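Local coordinates for assembly chaperone of ribosomal protein L4 (Acl4) (PDB 5TQB) that probably chaperones newly made ribosomal protein L4, binding it with a helical-repeat scaffold until it is assembled into the large ribosomal subunit, at residues B[79-93]-B[105-117]. Numbering follows the deposited sequence.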
loop_
_atom_site.group_PDB
_atom_site.type_symbol
_atom_site.label_atom_id
_atom_site.label_comp_id
_atom_site.label_asym_id
_atom_site.label_seq_id
_atom_site.Cartn_x
_atom_site.Cartn_y
_atom_site.Cartn_z
ATOM N N GLU B 79 14.879 -10.024 -20.254
ATOM C CA GLU B 79 14.708 -9.774 -18.823
ATOM C C GLU B 79 15.085 -10.991 -17.994
ATOM O O GLU B 79 15.588 -10.866 -16.876
ATOM C CB GLU B 79 13.259 -9.384 -18.506
ATOM C CG GLU B 79 12.904 -7.927 -18.801
ATOM C CD GLU B 79 11.685 -7.436 -18.019
ATOM O OE1 GLU B 79 10.916 -8.273 -17.498
ATOM O OE2 GLU B 79 11.499 -6.202 -17.924
ATOM N N GLU B 80 14.840 -12.168 -18.556
ATOM C CA GLU B 80 15.056 -13.425 -17.850
ATOM C C GLU B 80 16.543 -13.680 -17.596
ATOM O O GLU B 80 16.912 -14.290 -16.589
ATOM C CB GLU B 80 14.442 -14.576 -18.656
ATOM C CG GLU B 80 14.331 -15.892 -17.902
ATOM C CD GLU B 80 15.486 -16.833 -18.185
ATOM O OE1 GLU B 80 15.914 -17.543 -17.252
ATOM O OE2 GLU B 80 15.957 -16.868 -19.340
ATOM N N LEU B 81 17.393 -13.204 -18.504
ATOM C CA LEU B 81 18.835 -13.397 -18.382
ATOM C C LEU B 81 19.535 -12.212 -17.720
ATOM O O LEU B 81 20.389 -12.403 -16.853
ATOM C CB LEU B 81 19.454 -13.652 -19.759
ATOM C CG LEU B 81 18.959 -14.894 -20.508
ATOM C CD1 LEU B 81 19.656 -15.025 -21.854
ATOM C CD2 LEU B 81 19.161 -16.159 -19.681
ATOM N N GLY B 82 19.169 -10.996 -18.130
ATOM C CA GLY B 82 19.883 -9.792 -17.734
ATOM C C GLY B 82 19.238 -8.952 -16.640
ATOM O O GLY B 82 19.836 -7.979 -16.172
ATOM N N GLY B 83 18.021 -9.308 -16.240
ATOM C CA GLY B 83 17.349 -8.629 -15.144
ATOM C C GLY B 83 16.301 -7.612 -15.566
ATOM O O GLY B 83 15.306 -7.430 -14.866
ATOM N N GLY B 84 16.523 -6.944 -16.696
ATOM C CA GLY B 84 15.580 -5.957 -17.198
ATOM C C GLY B 84 15.943 -4.534 -16.803
ATOM O O GLY B 84 16.986 -4.297 -16.197
ATOM N N PRO B 85 15.071 -3.573 -17.139
ATOM C CA PRO B 85 15.347 -2.148 -16.917
ATOM C C PRO B 85 15.332 -1.736 -15.442
ATOM O O PRO B 85 15.755 -0.623 -15.116
ATOM C CB PRO B 85 14.213 -1.456 -17.675
ATOM C CG PRO B 85 13.104 -2.446 -17.682
ATOM C CD PRO B 85 13.748 -3.794 -17.748
ATOM N N GLU B 86 14.863 -2.634 -14.579
ATOM C CA GLU B 86 14.682 -2.366 -13.154
ATOM C C GLU B 86 15.948 -1.826 -12.498
ATOM O O GLU B 86 15.888 -0.891 -11.693
ATOM C CB GLU B 86 14.231 -3.650 -12.443
ATOM C CG GLU B 86 14.025 -3.519 -10.939
ATOM C CD GLU B 86 13.744 -4.852 -10.258
ATOM O OE1 GLU B 86 13.246 -5.776 -10.935
ATOM O OE2 GLU B 86 14.030 -4.975 -9.044
ATOM N N LYS B 87 17.090 -2.410 -12.847
ATOM C CA LYS B 87 18.364 -2.010 -12.252
ATOM C C LYS B 87 18.729 -0.544 -12.529
ATOM O O LYS B 87 19.353 0.110 -11.690
ATOM C CB LYS B 87 19.491 -2.933 -12.727
ATOM C CG LYS B 87 19.649 -3.025 -14.236
ATOM C CD LYS B 87 20.661 -4.105 -14.610
ATOM C CE LYS B 87 20.804 -4.267 -16.117
ATOM N NZ LYS B 87 19.611 -4.901 -16.749
ATOM N N PHE B 88 18.352 -0.030 -13.696
ATOM C CA PHE B 88 18.637 1.364 -14.028
ATOM C C PHE B 88 17.806 2.288 -13.151
ATOM O O PHE B 88 18.299 3.301 -12.654
ATOM C CB PHE B 88 18.343 1.649 -15.503
ATOM C CG PHE B 88 19.171 0.835 -16.453
ATOM C CD1 PHE B 88 20.494 1.160 -16.692
ATOM C CD2 PHE B 88 18.626 -0.256 -17.106
ATOM C CE1 PHE B 88 21.260 0.410 -17.566
ATOM C CE2 PHE B 88 19.384 -1.008 -17.982
ATOM C CZ PHE B 88 20.704 -0.673 -18.212
ATOM N N LEU B 89 16.543 1.921 -12.958
ATOM C CA LEU B 89 15.600 2.747 -12.216
ATOM C C LEU B 89 15.969 2.801 -10.741
ATOM O O LEU B 89 15.827 3.844 -10.098
ATOM C CB LEU B 89 14.171 2.224 -12.392
ATOM C CG LEU B 89 13.728 1.992 -13.842
ATOM C CD1 LEU B 89 12.295 1.480 -13.897
ATOM C CD2 LEU B 89 13.872 3.253 -14.687
ATOM N N TRP B 90 16.450 1.682 -10.203
ATOM C CA TRP B 90 16.855 1.644 -8.803
ATOM C C TRP B 90 18.111 2.464 -8.554
ATOM O O TRP B 90 18.242 3.091 -7.507
ATOM C CB TRP B 90 17.075 0.207 -8.325
ATOM C CG TRP B 90 15.839 -0.406 -7.748
ATOM C CD1 TRP B 90 15.114 -1.435 -8.269
ATOM C CD2 TRP B 90 15.169 -0.013 -6.545
ATOM N NE1 TRP B 90 14.039 -1.713 -7.464
ATOM C CE2 TRP B 90 14.050 -0.857 -6.397
ATOM C CE3 TRP B 90 15.409 0.966 -5.575
ATOM C CZ2 TRP B 90 13.171 -0.749 -5.322
ATOM C CZ3 TRP B 90 14.535 1.068 -4.504
ATOM C CH2 TRP B 90 13.431 0.215 -4.386
ATOM N N LEU B 91 19.041 2.444 -9.506
ATOM C CA LEU B 91 20.278 3.212 -9.380
ATOM C C LEU B 91 19.987 4.707 -9.379
ATOM O O LEU B 91 20.703 5.485 -8.742
ATOM C CB LEU B 91 21.243 2.871 -10.511
ATOM C CG LEU B 91 22.016 1.562 -10.339
ATOM C CD1 LEU B 91 22.641 1.149 -11.655
ATOM C CD2 LEU B 91 23.085 1.708 -9.263
ATOM N N ALA B 92 18.931 5.094 -10.090
ATOM C CA ALA B 92 18.492 6.484 -10.153
ATOM C C ALA B 92 17.991 6.957 -8.790
ATOM O O ALA B 92 18.319 8.060 -8.353
ATOM C CB ALA B 92 17.397 6.642 -11.202
ATOM N N GLN B 93 17.205 6.120 -8.117
ATOM C CA GLN B 93 16.661 6.469 -6.809
ATOM C C GLN B 93 17.717 6.392 -5.720
ATOM O O GLN B 93 17.698 7.170 -4.761
ATOM C CB GLN B 93 15.502 5.548 -6.441
ATOM C CG GLN B 93 14.208 5.898 -7.140
ATOM C CD GLN B 93 13.030 5.037 -6.707
ATOM O OE1 GLN B 93 11.965 5.095 -7.321
ATOM N NE2 GLN B 93 13.208 4.240 -5.651
ATOM N N TRP B 105 20.276 7.978 -15.127
ATOM C CA TRP B 105 19.892 6.589 -14.894
ATOM C C TRP B 105 18.450 6.319 -15.331
ATOM O O TRP B 105 18.159 5.290 -15.948
ATOM C CB TRP B 105 20.067 6.220 -13.419
ATOM C CG TRP B 105 21.484 5.949 -13.015
ATOM C CD1 TRP B 105 22.204 6.607 -12.061
ATOM C CD2 TRP B 105 22.354 4.942 -13.550
ATOM N NE1 TRP B 105 23.466 6.073 -11.969
ATOM C CE2 TRP B 105 23.586 5.052 -12.874
ATOM C CE3 TRP B 105 22.210 3.959 -14.536
ATOM C CZ2 TRP B 105 24.667 4.216 -13.150
ATOM C CZ3 TRP B 105 23.286 3.132 -14.812
ATOM C CH2 TRP B 105 24.498 3.265 -14.119
ATOM N N PHE B 106 17.553 7.249 -15.013
ATOM C CA PHE B 106 16.145 7.112 -15.367
ATOM C C PHE B 106 15.985 7.070 -16.881
ATOM O O PHE B 106 15.181 6.298 -17.408
ATOM C CB PHE B 106 15.331 8.284 -14.805
ATOM C CG PHE B 106 14.929 8.130 -13.357
ATOM C CD1 PHE B 106 15.014 9.209 -12.484
ATOM C CD2 PHE B 106 14.431 6.932 -12.876
ATOM C CE1 PHE B 106 14.634 9.085 -11.155
ATOM C CE2 PHE B 106 14.052 6.800 -11.551
ATOM C CZ PHE B 106 14.153 7.879 -10.690
ATOM N N GLU B 107 16.747 7.911 -17.574
ATOM C CA GLU B 107 16.675 7.990 -19.028
ATOM C C GLU B 107 17.121 6.679 -19.656
ATOM O O GLU B 107 16.498 6.191 -20.597
ATOM C CB GLU B 107 17.528 9.148 -19.556
ATOM C CG GLU B 107 16.831 10.500 -19.500
ATOM C CD GLU B 107 17.702 11.640 -20.014
ATOM O OE1 GLU B 107 18.876 11.393 -20.369
ATOM O OE2 GLU B 107 17.209 12.788 -20.062
ATOM N N ARG B 108 18.198 6.108 -19.130
ATOM C CA ARG B 108 18.670 4.809 -19.593
ATOM C C ARG B 108 17.589 3.754 -19.398
ATOM O O ARG B 108 17.412 2.872 -20.240
ATOM C CB ARG B 108 19.931 4.397 -18.837
ATOM C CG ARG B 108 21.175 5.160 -19.267
ATOM C CD ARG B 108 22.321 4.233 -19.622
ATOM N NE ARG B 108 23.320 4.137 -18.562
ATOM C CZ ARG B 108 24.158 3.114 -18.415
ATOM N NH1 ARG B 108 24.107 2.076 -19.243
ATOM N NH2 ARG B 108 25.042 3.120 -17.428
ATOM N N GLY B 109 16.864 3.857 -18.288
ATOM C CA GLY B 109 15.800 2.920 -17.982
ATOM C C GLY B 109 14.614 3.098 -18.907
ATOM O O GLY B 109 14.011 2.123 -19.363
ATOM N N ALA B 110 14.275 4.354 -19.179
ATOM C CA ALA B 110 13.183 4.669 -20.090
ATOM C C ALA B 110 13.491 4.152 -21.496
ATOM O O ALA B 110 12.609 3.625 -22.175
ATOM C CB ALA B 110 12.932 6.168 -20.115
ATOM N N THR B 111 14.745 4.298 -21.922
ATOM C CA THR B 111 15.173 3.839 -23.244
ATOM C C THR B 111 14.934 2.338 -23.412
ATOM O O THR B 111 14.400 1.898 -24.430
ATOM C CB THR B 111 16.669 4.135 -23.493
ATOM O OG1 THR B 111 16.898 5.545 -23.422
ATOM C CG2 THR B 111 17.108 3.636 -24.864
ATOM N N VAL B 112 15.333 1.560 -22.409
ATOM C CA VAL B 112 15.142 0.114 -22.439
ATOM C C VAL B 112 13.658 -0.222 -22.492
ATOM O O VAL B 112 13.235 -1.055 -23.289
ATOM C CB VAL B 112 15.779 -0.561 -21.210
ATOM C CG1 VAL B 112 15.484 -2.059 -21.192
ATOM C CG2 VAL B 112 17.282 -0.320 -21.199
ATOM N N LEU B 113 12.873 0.436 -21.645
ATOM C CA LEU B 113 11.430 0.214 -21.605
ATOM C C LEU B 113 10.757 0.527 -22.940
ATOM O O LEU B 113 9.932 -0.250 -23.416
ATOM C CB LEU B 113 10.789 1.055 -20.498
ATOM C CG LEU B 113 11.017 0.578 -19.065
ATOM C CD1 LEU B 113 10.614 1.663 -18.066
ATOM C CD2 LEU B 113 10.258 -0.713 -18.796
ATOM N N ARG B 114 11.101 1.663 -23.542
ATOM C CA ARG B 114 10.486 2.061 -24.806
ATOM C C ARG B 114 10.756 1.057 -25.924
ATOM O O ARG B 114 9.885 0.805 -26.761
ATOM C CB ARG B 114 10.962 3.448 -25.229
ATOM C CG ARG B 114 9.945 4.538 -24.963
ATOM C CD ARG B 114 10.414 5.857 -25.524
ATOM N NE ARG B 114 11.538 6.407 -24.770
ATOM C CZ ARG B 114 11.452 7.403 -23.893
ATOM N NH1 ARG B 114 10.287 7.989 -23.639
ATOM N NH2 ARG B 114 12.545 7.819 -23.269
ATOM N N ALA B 115 11.959 0.487 -25.934
ATOM C CA ALA B 115 12.326 -0.520 -26.927
ATOM C C ALA B 115 11.536 -1.811 -26.715
ATOM O O ALA B 115 11.075 -2.429 -27.671
ATOM C CB ALA B 115 13.817 -0.796 -26.871
ATOM N N GLN B 116 11.379 -2.209 -25.456
ATOM C CA GLN B 116 10.610 -3.404 -25.115
ATOM C C GLN B 116 9.142 -3.239 -25.496
ATOM O O GLN B 116 8.529 -4.153 -26.051
ATOM C CB GLN B 116 10.730 -3.699 -23.622
ATOM C CG GLN B 116 12.103 -4.171 -23.197
ATOM C CD GLN B 116 12.205 -4.364 -21.701
ATOM O OE1 GLN B 116 11.418 -3.807 -20.936
ATOM N NE2 GLN B 116 13.174 -5.160 -21.275
ATOM N N ILE B 117 8.586 -2.070 -25.189
ATOM C CA ILE B 117 7.229 -1.719 -25.600
ATOM C C ILE B 117 7.075 -1.863 -27.107
ATOM O O ILE B 117 6.127 -2.481 -27.585
ATOM C CB ILE B 117 6.880 -0.269 -25.199
ATOM C CG1 ILE B 117 6.730 -0.167 -23.682
ATOM C CG2 ILE B 117 5.581 0.188 -25.858
ATOM C CD1 ILE B 117 6.718 1.245 -23.155
#
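L91 and A92 each lie over an aromatic face supplied by the facing helix. CD1 of L91 sits 3.8 Å from the centroid of the six-membered ring of W105, while CB of A92 stands almost on the normal of the F106 ring, 3.3 Å from its centroid. F88 meets the indole edge to edge, its CD1 3.9 Å from W105 CZ3. With CG beside the backbone N (chi1 -61°), the F88 ring enters a hole formed by W105, R108, G109 and V112, and its CE1 lies over the guanidinium face of R108. Helices 86-94 and 100-125 form an antiparallel helical hairpin; the axes of segments 86-93 and 105-117 come within 7.6 Å at an angle of 162°, as in the helix pairs of a TPR-like solenoid. G109 permits the close approach: a CB there would clash with CD2 of L89. Replacing W105 by an alanine would remove the indole and is likely to leave a gap beside L91 and the F88 ring without its edge partner. Further along, P85 CG touches L113 CD2 at 3.5 Å, and the proline CD reaches Q116 NE2 at 3.8 Å. E79 and Q116 cross nearly at right angles, carboxylate and amide planes 66° apart; E79 OE2 forms a salt bridge with K141 of helix 131-156, and Q116 OE1 accepts a hydrogen bond from the same ammonium group.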